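PDB 5NNS: AA9 family lytic polysaccharide monooxygenase B, which cleaves cellulose and related polysaccharides oxidatively at a single copper ion, using O2 or H2O2 as cosubstrate and oxidising C1 of the sugar at the cut. Local coordinates for residues N110-V115 / N134-S139; E154-H159 / T213-P218; Y7-T12 / K61-A66. All coordinates share one frame; numbering follows the deposited sequence.

Contact 1 (N110-V115 / N134-S139). With AKR (acrylic acid), chain N.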
ATOM      1  N   ASN A 110      -1.812  -7.079   5.450  1.00 12.19           N
ATOM      2  CA  ASN A 110      -3.021  -6.570   6.078  1.00 12.09           C
ATOM      3  C   ASN A 110      -3.972  -6.007   5.032  1.00 11.76           C
ATOM      4  O   ASN A 110      -3.541  -5.363   4.078  1.00 11.84           O
ATOM      5  CB  ASN A 110      -2.659  -5.488   7.104  1.00 12.17           C
ATOM      6  CG  ASN A 110      -3.883  -4.861   7.752  1.00 12.20           C
ATOM      7  OD1 ASN A 110      -4.241  -3.734   7.437  1.00 12.39           O
ATOM      8  ND2 ASN A 110      -4.540  -5.599   8.638  1.00 12.15           N
ATOM      9  N   GLN A 111      -5.261  -6.267   5.206  1.00 11.43           N
ATOM     10  CA  GLN A 111      -6.283  -5.556   4.451  1.00 11.38           C
ATOM     11  C   GLN A 111      -7.578  -5.485   5.239  1.00 11.44           C
ATOM     12  O   GLN A 111      -7.841  -6.337   6.091  1.00 11.31           O
ATOM     13  CB  GLN A 111      -6.543  -6.238   3.108  1.00 11.26           C
ATOM     14  CG  GLN A 111      -7.200  -7.610   3.227  1.00 11.11           C
ATOM     15  CD  GLN A 111      -7.283  -8.343   1.913  1.00 11.11           C
ATOM     16  OE1 GLN A 111      -6.991  -7.778   0.855  1.00 11.15           O
ATOM     17  NE2 GLN A 111      -7.720  -9.599   1.961  1.00 10.76           N
ATOM     18  N   VAL A 112      -8.365  -4.450   4.961  1.00 11.60           N
ATOM     19  CA  VAL A 112      -9.727  -4.341   5.471  1.00 11.85           C
ATOM     20  C   VAL A 112     -10.575  -3.779   4.339  1.00 12.25           C
ATOM     21  O   VAL A 112     -10.308  -2.678   3.847  1.00 12.16           O
ATOM     22  CB  VAL A 112      -9.833  -3.439   6.724  1.00 11.72           C
ATOM     23  CG1 VAL A 112     -11.259  -3.454   7.274  1.00 11.71           C
ATOM     24  CG2 VAL A 112      -8.870  -3.892   7.818  1.00 11.55           C
ATOM     25  N   GLY A 113     -11.574  -4.553   3.924  1.00 12.77           N
ATOM     26  CA  GLY A 113     -12.474  -4.178   2.841  1.00 13.27           C
ATOM     27  C   GLY A 113     -13.798  -3.738   3.420  1.00 13.78           C
ATOM     28  O   GLY A 113     -13.840  -2.836   4.264  1.00 13.81           O
ATOM     29  N   LEU A 114     -14.878  -4.374   2.972  1.00 14.58           N
ATOM     30  CA  LEU A 114     -16.215  -4.069   3.479  1.00 15.29           C
ATOM     31  C   LEU A 114     -16.375  -4.786   4.816  1.00 15.70           C
ATOM     32  O   LEU A 114     -16.412  -6.008   4.854  1.00 15.83           O
ATOM     33  CB  LEU A 114     -17.287  -4.513   2.485  1.00 15.20           C
ATOM     34  CG  LEU A 114     -18.741  -4.277   2.884  1.00 15.34           C
ATOM     35  CD1 LEU A 114     -18.991  -2.815   3.225  1.00 15.40           C
ATOM     36  CD2 LEU A 114     -19.658  -4.756   1.767  1.00 15.34           C
ATOM     37  N   VAL A 115     -16.435  -4.016   5.902  1.00 16.27           N
ATOM     38  CA  VAL A 115     -16.507  -4.568   7.256  1.00 16.75           C
ATOM     39  C   VAL A 115     -17.929  -5.035   7.571  1.00 17.09           C
ATOM     40  O   VAL A 115     -18.119  -6.096   8.158  1.00 17.34           O
ATOM     41  CB  VAL A 115     -16.010  -3.547   8.309  1.00 17.00           C
ATOM     42  CG1 VAL A 115     -16.264  -4.041   9.735  1.00 17.12           C
ATOM     43  CG2 VAL A 115     -14.526  -3.266   8.087  1.00 16.85           C
ATOM     44  N   ASN A 134      -6.799   9.882   9.895  1.00 13.93           N
ATOM     45  CA  ASN A 134      -6.277   9.680   8.546  1.00 13.13           C
ATOM     46  C   ASN A 134      -5.011   8.837   8.537  1.00 12.68           C
ATOM     47  O   ASN A 134      -3.994   9.235   7.950  1.00 12.42           O
ATOM     48  CB  ASN A 134      -6.025  11.024   7.875  1.00 13.00           C
ATOM     49  CG  ASN A 134      -7.277  11.850   7.779  1.00 12.91           C
ATOM     50  OD1 ASN A 134      -8.152  11.561   6.960  1.00 12.82           O
ATOM     51  ND2 ASN A 134      -7.376  12.883   8.607  1.00 12.68           N
ATOM     52  N   SER A 135      -5.073   7.683   9.206  1.00 12.05           N
ATOM     53  CA  SER A 135      -3.902   6.826   9.374  1.00 11.94           C
ATOM     54  C   SER A 135      -4.263   5.352   9.430  1.00 11.79           C
ATOM     55  O   SER A 135      -5.416   4.997   9.650  1.00 11.58           O
ATOM     56  CB  SER A 135      -3.119   7.221  10.631  1.00 11.85           C
ATOM     57  OG  SER A 135      -3.841   6.903  11.803  1.00 11.97           O
ATOM     58  N   TRP A 136      -3.258   4.507   9.222  1.00 11.66           N
ATOM     59  CA  TRP A 136      -3.441   3.068   9.216  1.00 11.69           C
ATOM     60  C   TRP A 136      -2.273   2.389   9.933  1.00 12.09           C
ATOM     61  O   TRP A 136      -1.107   2.559   9.550  1.00 11.81           O
ATOM     62  CB  TRP A 136      -3.529   2.575   7.776  1.00 11.48           C
ATOM     63  CG  TRP A 136      -4.133   1.220   7.652  1.00 11.22           C
ATOM     64  CD1 TRP A 136      -3.482   0.036   7.397  1.00 11.14           C
ATOM     65  CD2 TRP A 136      -5.513   0.904   7.769  1.00 10.98           C
ATOM     66  NE1 TRP A 136      -4.388  -0.996   7.346  1.00 10.99           N
ATOM     67  CE2 TRP A 136      -5.643  -0.489   7.568  1.00 10.93           C
ATOM     68  CE3 TRP A 136      -6.666   1.663   8.029  1.00 11.01           C
ATOM     69  CZ2 TRP A 136      -6.869  -1.135   7.629  1.00 10.96           C
ATOM     70  CZ3 TRP A 136      -7.896   1.017   8.083  1.00 10.88           C
ATOM     71  CH2 TRP A 136      -7.987  -0.370   7.883  1.00 11.00           C
ATOM     72  N   THR A 137      -2.595   1.616  10.962  1.00 12.58           N
ATOM     73  CA  THR A 137      -1.589   0.933  11.765  1.00 13.23           C
ATOM     74  C   THR A 137      -1.779  -0.584  11.705  1.00 14.19           C
ATOM     75  O   THR A 137      -2.881  -1.091  11.947  1.00 14.02           O
ATOM     76  CB  THR A 137      -1.626   1.423  13.223  1.00 12.97           C
ATOM     77  OG1 THR A 137      -1.471   2.845  13.241  1.00 12.57           O
ATOM     78  CG2 THR A 137      -0.496   0.787  14.044  1.00 13.01           C
ATOM     79  N   THR A 138      -0.697  -1.283  11.350  1.00 15.18           N
ATOM     80  CA  THR A 138      -0.632  -2.744  11.364  1.00 16.26           C
ATOM     81  C   THR A 138       0.813  -3.159  11.666  1.00 17.07           C
ATOM     82  O   THR A 138       1.719  -2.333  11.589  1.00 17.63           O
ATOM     83  CB  THR A 138      -1.109  -3.349  10.021  1.00 16.65           C
ATOM     84  OG1 THR A 138      -1.093  -4.780  10.101  1.00 17.76           O
ATOM     85  CG2 THR A 138      -0.222  -2.918   8.861  1.00 16.75           C
ATOM     86  N   SER A 139       1.029  -4.424  12.021  1.00 17.70           N
ATOM     87  CA  SER A 139       2.368  -4.892  12.405  1.00 18.51           C
ATOM     88  C   SER A 139       3.053  -5.626  11.261  1.00 18.60           C
ATOM     89  O   SER A 139       2.396  -6.281  10.461  1.00 18.68           O
ATOM     90  CB  SER A 139       2.287  -5.828  13.610  1.00 18.92           C
ATOM     91  OG  SER A 139       1.764  -5.157  14.737  1.00 19.50           O
TER
HETATM   92  CA  AKR N 312      -9.114 -12.550   0.163  1.00 35.27           C
HETATM   93  CB  AKR N 312      -9.455 -13.802  -0.100  1.00 35.16           C
HETATM   94  C   AKR N 312      -8.437 -11.697  -0.844  1.00 35.50           C
HETATM   95  O   AKR N 312      -8.173 -12.155  -1.977  1.00 36.41           O
HETATM   96  OXT AKR N 312      -8.135 -10.520  -0.553  1.00 33.78           O
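The indole of Trp136 meets 110-115 through its edge: Asn110 OD1 and Val112 CG2 both lie close to the ring plane, and neither sits over a face. Elsewhere round the indole come Trp75, Val85, Val87 and Leu129, so the ring is buried among side chains of two sheets and a helix. Its N-H is satisfied by Asn110, with NE1 2.7 Å from OD1 and an N-H...O angle of 156°. The donor stands almost straight ahead of the carbonyl bond, while the amide plane is turned 43° from the ring. The amide reaches this place because CG of Asn110 is anti to the backbone N (chi1 177°), which carries the carboxamide across to the indole. Strand 106-116 belongs to the six-stranded sheet of the AA9 beta-sandwich and 135-139 is an outer strand of the four-stranded one; the axes of 110-112 and 135-139 pass 8.7 Å apart, consistent with side chains alone bridging the two layers. Further along the same edge, Val112 CG2 rests 3.4 Å from CZ2 of Trp136 and 3.6 Å from its CH2, an apolar neighbour beside the polar N-H. Thr138 passes alongside Asn110 in the opposite direction, its OG1 3.5 Å from Asn110 CB. Between Asn110 and Val112 the strand turns Gln111 the other way, away from 134-139. There NE2 of Gln111 donates to OXT of the bound acrylic acid at 2.7 Å, while its OE1 is hydrogen-bonded to Lys108 NZ.

Contact 2 (E154-H159 / T213-P218); sequences ELLAIH and TNYTIP. With NAG (2-acetamido-2-deoxy-beta-D-glucopyranose), chain C; AKR (acrylic acid), chain N.
Tyr215 and Pro218 pack on Leu156 of strand 147-157 and on Ile158, which follows closely; they lie in the long loop after strand 165-176 that also holds the glucan-binding Asp205, Tyr207 and Glu210. Before them in the loop, Asn214 is N-glycosylated, its ND2 bonded covalently to C1 of the sugar. Tyr215 then turns inward: with CG anti to the backbone N (chi1 178°), its ring extends toward the strand, where CE1 lies 3.5 Å from Ile158 CD1 and OH 3.4 Å from Leu156 CD2. The hydroxyl is hydrogen-bonded to Gly201 O, and Trp124 stacks edge-to-face with the ring. Were this tyrosine an alanine, Ile158 CD1 and Leu156 CD2 would probably lose the ring and hydroxyl they pack on, and Gly201 O its partner. Thr216 fixes the glycan's acetamido group, its N donating to O7 at 2.8 Å in a nearly straight bond (171°). Ile217 O comes within 3.2 Å of OXT of the acrylic acid. Pro218 completes the contact, its CG meeting Leu156 CD2 at 3.7 Å. No hydrogen bond joins the two segments, so the loop is held here through fitted hydrocarbon surfaces, while the Tyr215 hydroxyl and the Thr216 N-H are spent on Gly201 O and the glycan.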
ATOM      1  N   GLU A 154      -1.789   0.947   0.126  1.00 10.75           N
ATOM      2  CA  GLU A 154      -2.652   1.150  -1.020  1.00 10.49           C
ATOM      3  C   GLU A 154      -4.097   1.384  -0.609  1.00 10.41           C
ATOM      4  O   GLU A 154      -4.654   0.647   0.220  1.00 10.28           O
ATOM      5  CB  GLU A 154      -2.579  -0.046  -1.962  1.00 10.46           C
ATOM      6  CG  GLU A 154      -3.311   0.170  -3.277  1.00 10.38           C
ATOM      7  CD  GLU A 154      -3.081  -0.946  -4.271  1.00 10.43           C
ATOM      8  OE1 GLU A 154      -3.009  -2.128  -3.860  1.00 10.33           O
ATOM      9  OE2 GLU A 154      -2.951  -0.640  -5.476  1.00 10.49           O
ATOM     10  N   LEU A 155      -4.687   2.416  -1.206  1.00 10.17           N
ATOM     11  CA  LEU A 155      -6.105   2.700  -1.074  1.00 10.11           C
ATOM     12  C   LEU A 155      -6.728   2.500  -2.430  1.00 10.13           C
ATOM     13  O   LEU A 155      -6.207   2.992  -3.433  1.00 10.43           O
ATOM     14  CB  LEU A 155      -6.323   4.135  -0.606  1.00  9.97           C
ATOM     15  CG  LEU A 155      -5.652   4.532   0.711  1.00  9.91           C
ATOM     16  CD1 LEU A 155      -6.076   5.938   1.113  1.00  9.85           C
ATOM     17  CD2 LEU A 155      -5.960   3.557   1.836  1.00  9.87           C
ATOM     18  N   LEU A 156      -7.826   1.756  -2.464  1.00 10.11           N
ATOM     19  CA  LEU A 156      -8.583   1.537  -3.685  1.00 10.11           C
ATOM     20  C   LEU A 156      -9.936   2.195  -3.471  1.00 10.08           C
ATOM     21  O   LEU A 156     -10.819   1.608  -2.861  1.00  9.76           O
ATOM     22  CB  LEU A 156      -8.715   0.039  -3.983  1.00 10.08           C
ATOM     23  CG  LEU A 156      -9.700  -0.396  -5.077  1.00 10.24           C
ATOM     24  CD1 LEU A 156      -9.497   0.388  -6.364  1.00 10.23           C
ATOM     25  CD2 LEU A 156      -9.611  -1.898  -5.326  1.00 10.25           C
ATOM     26  N   ALA A 157     -10.066   3.428  -3.953  1.00 10.18           N
ATOM     27  CA  ALA A 157     -11.320   4.168  -3.897  1.00 10.37           C
ATOM     28  C   ALA A 157     -12.198   3.756  -5.074  1.00 10.47           C
ATOM     29  O   ALA A 157     -11.775   3.869  -6.222  1.00 10.34           O
ATOM     30  CB  ALA A 157     -11.057   5.667  -3.922  1.00 10.38           C
ATOM     31  N   ILE A 158     -13.414   3.294  -4.777  1.00 10.64           N
ATOM     32  CA  ILE A 158     -14.339   2.748  -5.788  1.00 10.92           C
ATOM     33  C   ILE A 158     -15.695   3.477  -5.801  1.00 11.29           C
ATOM     34  O   ILE A 158     -16.736   2.894  -6.123  1.00 11.15           O
ATOM     35  CB  ILE A 158     -14.522   1.217  -5.609  1.00 10.90           C
ATOM     36  CG1 ILE A 158     -15.114   0.862  -4.236  1.00 10.83           C
ATOM     37  CG2 ILE A 158     -13.185   0.521  -5.803  1.00 10.85           C
ATOM     38  CD1 ILE A 158     -15.420  -0.615  -4.073  1.00 10.88           C
ATOM     39  N   HIS A 159     -15.644   4.762  -5.461  1.00 11.73           N
ATOM     40  CA  HIS A 159     -16.805   5.646  -5.448  1.00 12.40           C
ATOM     41  C   HIS A 159     -17.261   6.102  -6.839  1.00 12.97           C
ATOM     42  O   HIS A 159     -18.393   6.573  -6.977  1.00 12.93           O
ATOM     43  CB  HIS A 159     -16.532   6.884  -4.577  1.00 12.39           C
ATOM     44  CG  HIS A 159     -15.340   7.677  -5.012  1.00 12.32           C
ATOM     45  ND1 HIS A 159     -14.055   7.354  -4.631  1.00 12.41           N
ATOM     46  CD2 HIS A 159     -15.235   8.763  -5.810  1.00 12.27           C
ATOM     47  CE1 HIS A 159     -13.209   8.212  -5.171  1.00 12.50           C
ATOM     48  NE2 HIS A 159     -13.900   9.081  -5.885  1.00 12.45           N
ATOM     49  N   THR A 213     -23.685  -7.072  -0.053  1.00 16.62           N
ATOM     50  CA  THR A 213     -22.951  -7.083   1.212  1.00 16.38           C
ATOM     51  C   THR A 213     -21.603  -7.841   1.154  1.00 16.03           C
ATOM     52  O   THR A 213     -20.916  -7.946   2.174  1.00 16.32           O
ATOM     53  CB  THR A 213     -23.836  -7.716   2.295  1.00 16.41           C
ATOM     54  OG1 THR A 213     -24.248  -9.016   1.864  1.00 16.44           O
ATOM     55  CG2 THR A 213     -25.077  -6.856   2.535  1.00 16.21           C
ATOM     56  N   ASN A 214     -21.226  -8.355  -0.021  1.00 15.30           N
ATOM     57  CA  ASN A 214     -19.929  -9.016  -0.212  1.00 15.01           C
ATOM     58  C   ASN A 214     -19.015  -8.171  -1.089  1.00 13.99           C
ATOM     59  O   ASN A 214     -19.468  -7.524  -2.027  1.00 13.60           O
ATOM     60  CB  ASN A 214     -20.079 -10.430  -0.808  1.00 15.38           C
ATOM     61  CG  ASN A 214     -20.680 -10.435  -2.209  1.00 16.20           C
ATOM     62  OD1 ASN A 214     -21.855 -10.115  -2.382  1.00 16.13           O
ATOM     63  ND2 ASN A 214     -19.872 -10.801  -3.216  1.00 17.34           N
ATOM     64  N   TYR A 215     -17.724  -8.185  -0.771  1.00 13.22           N
ATOM     65  CA  TYR A 215     -16.718  -7.539  -1.597  1.00 12.64           C
ATOM     66  C   TYR A 215     -15.421  -8.321  -1.492  1.00 12.36           C
ATOM     67  O   TYR A 215     -14.751  -8.291  -0.462  1.00 11.97           O
ATOM     68  CB  TYR A 215     -16.524  -6.084  -1.169  1.00 12.52           C
ATOM     69  CG  TYR A 215     -15.459  -5.336  -1.947  1.00 12.30           C
ATOM     70  CD1 TYR A 215     -15.761  -4.699  -3.147  1.00 12.17           C
ATOM     71  CD2 TYR A 215     -14.147  -5.260  -1.472  1.00 12.17           C
ATOM     72  CE1 TYR A 215     -14.790  -4.011  -3.857  1.00 12.13           C
ATOM     73  CE2 TYR A 215     -13.166  -4.575  -2.171  1.00 12.10           C
ATOM     74  CZ  TYR A 215     -13.489  -3.952  -3.366  1.00 12.19           C
ATOM     75  OH  TYR A 215     -12.515  -3.271  -4.074  1.00 12.31           O
ATOM     76  N   THR A 216     -15.089  -9.032  -2.566  1.00 12.09           N
ATOM     77  CA  THR A 216     -13.819  -9.722  -2.686  1.00 11.97           C
ATOM     78  C   THR A 216     -12.744  -8.674  -2.933  1.00 11.75           C
ATOM     79  O   THR A 216     -12.753  -7.987  -3.960  1.00 11.32           O
ATOM     80  CB  THR A 216     -13.862 -10.749  -3.833  1.00 11.98           C
ATOM     81  OG1 THR A 216     -14.876 -11.714  -3.539  1.00 11.87           O
ATOM     82  CG2 THR A 216     -12.506 -11.463  -4.016  1.00 11.89           C
ATOM     83  N   ILE A 217     -11.840  -8.535  -1.973  1.00 11.73           N
ATOM     84  CA  ILE A 217     -10.778  -7.557  -2.081  1.00 12.00           C
ATOM     85  C   ILE A 217      -9.842  -8.093  -3.162  1.00 12.41           C
ATOM     86  O   ILE A 217      -9.502  -9.275  -3.134  1.00 12.73           O
ATOM     87  CB  ILE A 217     -10.012  -7.333  -0.759  1.00 11.87           C
ATOM     88  CG1 ILE A 217     -10.960  -6.847   0.341  1.00 11.85           C
ATOM     89  CG2 ILE A 217      -8.909  -6.293  -0.965  1.00 11.85           C
ATOM     90  CD1 ILE A 217     -10.394  -6.958   1.744  1.00 11.90           C
ATOM     91  N   PRO A 218      -9.453  -7.246  -4.139  1.00 12.80           N
ATOM     92  CA  PRO A 218      -8.494  -7.679  -5.162  1.00 12.87           C
ATOM     93  C   PRO A 218      -7.148  -8.087  -4.581  1.00 12.82           C
ATOM     94  O   PRO A 218      -6.793  -7.667  -3.480  1.00 12.50           O
ATOM     95  CB  PRO A 218      -8.312  -6.421  -6.027  1.00 12.99           C
ATOM     96  CG  PRO A 218      -9.529  -5.601  -5.783  1.00 12.97           C
ATOM     97  CD  PRO A 218      -9.904  -5.857  -4.368  1.00 12.90           C
TER
HETATM   98  C1  NAG C 301     -20.309 -10.900  -4.595  1.00 19.15           C
HETATM   99  C2  NAG C 301     -19.155 -10.699  -5.585  1.00 19.74           C
HETATM  100  C3  NAG C 301     -19.508 -11.176  -6.985  1.00 20.48           C
HETATM  101  C4  NAG C 301     -19.958 -12.629  -6.948  1.00 21.23           C
HETATM  102  C5  NAG C 301     -21.172 -12.747  -6.026  1.00 21.36           C
HETATM  103  C6  NAG C 301     -21.582 -14.213  -5.906  1.00 21.90           C
HETATM  104  C7  NAG C 301     -17.640  -8.779  -5.294  1.00 19.84           C
HETATM  105  C8  NAG C 301     -17.452  -7.305  -5.510  1.00 19.71           C
HETATM  106  N2  NAG C 301     -18.799  -9.292  -5.708  1.00 19.99           N
HETATM  107  O3  NAG C 301     -18.370 -11.013  -7.832  1.00 20.58           O
HETATM  108  O4  NAG C 301     -20.287 -13.099  -8.265  1.00 21.95           O
HETATM  109  O5  NAG C 301     -20.883 -12.219  -4.720  1.00 20.06           O
HETATM  110  O6  NAG C 301     -22.652 -14.348  -4.966  1.00 23.33           O
HETATM  111  O7  NAG C 301     -16.772  -9.449  -4.761  1.00 19.87           O
HETATM  112  CA  AKR N 312      -9.114 -12.550   0.163  1.00 35.27           C
HETATM  113  CB  AKR N 312      -9.455 -13.802  -0.100  1.00 35.16           C
HETATM  114  C   AKR N 312      -8.437 -11.697  -0.844  1.00 35.50           C
HETATM  115  O   AKR N 312      -8.173 -12.155  -1.977  1.00 36.41           O
HETATM  116  OXT AKR N 312      -8.135 -10.520  -0.553  1.00 33.78           O

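Contact 3 (Y7-T12 / K61-A66); sequences YSLAGT and KSATVA
Leu9 O is held by two donors, the backbone N of Thr12 at 3.3 Å and a water at 3.0 Å from it. That water also donates to Thr64 O, again at 3.0 Å, and so bridges the backbones of the two segments, which share no direct hydrogen bond. The Thr12 N to Leu9 O bond belongs to a two-residue beta hairpin joining strands 4-9 and 12-15: Leu9 to Thr12 form a type I' turn, closed in return by Leu9 N donating to Thr12 O at 3.0 Å. Positive phi values at the two turn residues, 50° at Ala10 and 86° at Gly11, are the evidence for that turn type. The hairpin lies in the four-stranded sheet of the beta-sandwich, whereas 63-66 is an outermost strand of the six-stranded sheet, so the contact joins the two layers beside that edge strand. The side chains that meet across the two segments are all aliphatic. Leu9 points its side chain between the sheets, where Val71, Tyr14 and Leu173 also touch it; Ala63 shares the last two of these neighbours. The backbones come nearest at Ala10 and Val65, whose CA atoms are 6.3 Å apart. Val65 sends CG1, anti to its own carbonyl carbon (chi1 -71°), into the angle between Leu9 and Ala10, touching Ala10 CB at 3.7 Å and Leu9 CB at 3.9 Å, while Ile140 packs on Val65 from a loop. Packing is tightest at the leucine's tip: Leu9 CD1 is pressed against Ala63 CB at 3.4 Å, closer than usual for two carbons.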
ATOM      1  N   TYR A   7       5.355   8.565   8.072  1.00 13.53           N
ATOM      2  CA  TYR A   7       5.249   7.298   8.793  1.00 13.80           C
ATOM      3  C   TYR A   7       5.661   7.447  10.254  1.00 14.36           C
ATOM      4  O   TYR A   7       6.416   8.361  10.609  1.00 14.29           O
ATOM      5  CB  TYR A   7       6.141   6.230   8.151  1.00 13.42           C
ATOM      6  CG  TYR A   7       5.847   5.945   6.699  1.00 13.25           C
ATOM      7  CD1 TYR A   7       6.440   6.700   5.692  1.00 13.32           C
ATOM      8  CD2 TYR A   7       4.989   4.910   6.327  1.00 13.13           C
ATOM      9  CE1 TYR A   7       6.177   6.445   4.351  1.00 13.26           C
ATOM     10  CE2 TYR A   7       4.724   4.645   4.990  1.00 13.08           C
ATOM     11  CZ  TYR A   7       5.316   5.418   4.009  1.00 12.99           C
ATOM     12  OH  TYR A   7       5.068   5.173   2.687  1.00 12.95           O
ATOM     13  N   SER A   8       5.130   6.552  11.086  1.00 14.90           N
ATOM     14  CA  SER A   8       5.696   6.241  12.398  1.00 15.31           C
ATOM     15  C   SER A   8       5.932   4.738  12.394  1.00 15.81           C
ATOM     16  O   SER A   8       4.980   3.961  12.309  1.00 15.92           O
ATOM     17  CB  SER A   8       4.760   6.653  13.537  1.00 15.30           C
ATOM     18  OG  SER A   8       5.299   6.307  14.805  1.00 15.20           O
ATOM     19  N   LEU A   9       7.203   4.344  12.449  1.00 16.72           N
ATOM     20  CA  LEU A   9       7.619   2.950  12.331  1.00 17.39           C
ATOM     21  C   LEU A   9       8.420   2.571  13.577  1.00 18.05           C
ATOM     22  O   LEU A   9       9.517   3.097  13.805  1.00 17.20           O
ATOM     23  CB  LEU A   9       8.462   2.740  11.063  1.00 17.36           C
ATOM     24  CG  LEU A   9       7.907   3.314   9.752  1.00 17.41           C
ATOM     25  CD1 LEU A   9       8.961   3.256   8.660  1.00 17.42           C
ATOM     26  CD2 LEU A   9       6.640   2.595   9.304  1.00 17.42           C
ATOM     27  N   ALA A  10       7.848   1.674  14.385  1.00 18.86           N
ATOM     28  CA  ALA A  10       8.466   1.202  15.624  1.00 19.01           C
ATOM     29  C   ALA A  10       8.949   2.371  16.497  1.00 19.57           C
ATOM     30  O   ALA A  10      10.106   2.408  16.928  1.00 19.39           O
ATOM     31  CB  ALA A  10       9.598   0.242  15.296  1.00 19.19           C
ATOM     32  N   GLY A  11       8.051   3.337  16.710  1.00 20.12           N
ATOM     33  CA  GLY A  11       8.286   4.459  17.615  1.00 20.45           C
ATOM     34  C   GLY A  11       9.006   5.684  17.069  1.00 20.66           C
ATOM     35  O   GLY A  11       9.219   6.638  17.815  1.00 20.50           O
ATOM     36  N   THR A  12       9.372   5.679  15.787  1.00 21.09           N
ATOM     37  CA  THR A  12      10.171   6.765  15.193  1.00 21.17           C
ATOM     38  C   THR A  12       9.457   7.378  13.997  1.00 21.03           C
ATOM     39  O   THR A  12       8.988   6.660  13.116  1.00 21.03           O
ATOM     40  CB  THR A  12      11.550   6.252  14.729  1.00 21.32           C
ATOM     41  OG1 THR A  12      12.238   5.662  15.837  1.00 21.84           O
ATOM     42  CG2 THR A  12      12.404   7.386  14.140  1.00 21.30           C
ATOM     43  N   LYS A  61      16.588   7.067   1.975  1.00 26.46           N
ATOM     44  CA  LYS A  61      16.740   6.463   3.299  1.00 26.51           C
ATOM     45  C   LYS A  61      16.022   5.111   3.360  1.00 25.46           C
ATOM     46  O   LYS A  61      15.257   4.767   2.457  1.00 24.82           O
ATOM     47  CB  LYS A  61      16.191   7.396   4.383  1.00 27.75           C
ATOM     48  CG  LYS A  61      16.692   8.843   4.329  1.00 28.73           C
ATOM     49  CD  LYS A  61      16.747   9.466   5.728  1.00 29.99           C
ATOM     50  CE  LYS A  61      16.645  10.990   5.730  1.00 30.82           C
ATOM     51  NZ  LYS A  61      15.241  11.500   5.809  1.00 31.49           N
ATOM     52  N   SER A  62      16.308   4.344   4.415  1.00 25.01           N
ATOM     53  CA  SER A  62      15.560   3.126   4.775  1.00 24.95           C
ATOM     54  C   SER A  62      15.309   3.114   6.290  1.00 24.69           C
ATOM     55  O   SER A  62      16.178   3.511   7.062  1.00 25.16           O
ATOM     56  CB  SER A  62      16.329   1.854   4.386  1.00 24.82           C
ATOM     57  OG  SER A  62      16.457   1.704   2.983  1.00 24.97           O
ATOM     58  N   ALA A  63      14.131   2.654   6.711  1.00 24.20           N
ATOM     59  CA  ALA A  63      13.794   2.564   8.133  1.00 23.35           C
ATOM     60  C   ALA A  63      14.155   1.183   8.648  1.00 22.90           C
ATOM     61  O   ALA A  63      13.667   0.181   8.127  1.00 21.33           O
ATOM     62  CB  ALA A  63      12.316   2.831   8.347  1.00 23.39           C
ATOM     63  N   THR A  64      15.017   1.127   9.662  1.00 22.87           N
ATOM     64  CA  THR A  64      15.356  -0.140  10.310  1.00 22.85           C
ATOM     65  C   THR A  64      14.335  -0.436  11.399  1.00 22.53           C
ATOM     66  O   THR A  64      14.106   0.398  12.274  1.00 22.42           O
ATOM     67  CB  THR A  64      16.772  -0.121  10.905  1.00 22.89           C
ATOM     68  OG1 THR A  64      17.698   0.273   9.887  1.00 23.11           O
ATOM     69  CG2 THR A  64      17.159  -1.503  11.428  1.00 23.04           C
ATOM     70  N   VAL A  65      13.716  -1.619  11.319  1.00 22.15           N
ATOM     71  CA  VAL A  65      12.664  -2.049  12.252  1.00 21.87           C
ATOM     72  C   VAL A  65      12.723  -3.558  12.468  1.00 21.35           C
ATOM     73  O   VAL A  65      13.053  -4.307  11.553  1.00 21.85           O
ATOM     74  CB  VAL A  65      11.236  -1.666  11.759  1.00 22.23           C
ATOM     75  CG1 VAL A  65      11.013  -0.168  11.856  1.00 22.69           C
ATOM     76  CG2 VAL A  65      10.966  -2.140  10.334  1.00 22.14           C
ATOM     77  N   ALA A  66      12.397  -4.001  13.678  1.00 20.65           N
ATOM     78  CA  ALA A  66      12.323  -5.431  13.972  1.00 20.20           C
ATOM     79  C   ALA A  66      11.063  -6.013  13.346  1.00 20.18           C
ATOM     80  O   ALA A  66      10.048  -5.320  13.203  1.00 20.42           O
ATOM     81  CB  ALA A  66      12.317  -5.676  15.473  1.00 19.94           C
TER
HETATM   82  O   HOH W   1      12.230   2.757  12.685  1.00 23.03           O

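From the N terminus, contact 3 comes first, closing a loop of 48 residues between 7-12 and 61-66. Contact 1 follows, closing 18 residues that include helix 125-131, and contact 2 then closes 53 residues, of which 12 are strand. The three run in series along the chain; none nests within or crosses another. Contacts 1 and 3 each tie the four-stranded sheet to the six-stranded one, at places whose centres are about 18 Å apart, whereas contact 2 fastens the C-terminal loop to strand 147-157. Contacts 1 and 2 touch directly, Gln111 packing on Ile217 and Leu114 on Tyr215, and both reach the acrylic acid. Contact 3 lies about 28 Å from contact 2, centre to centre.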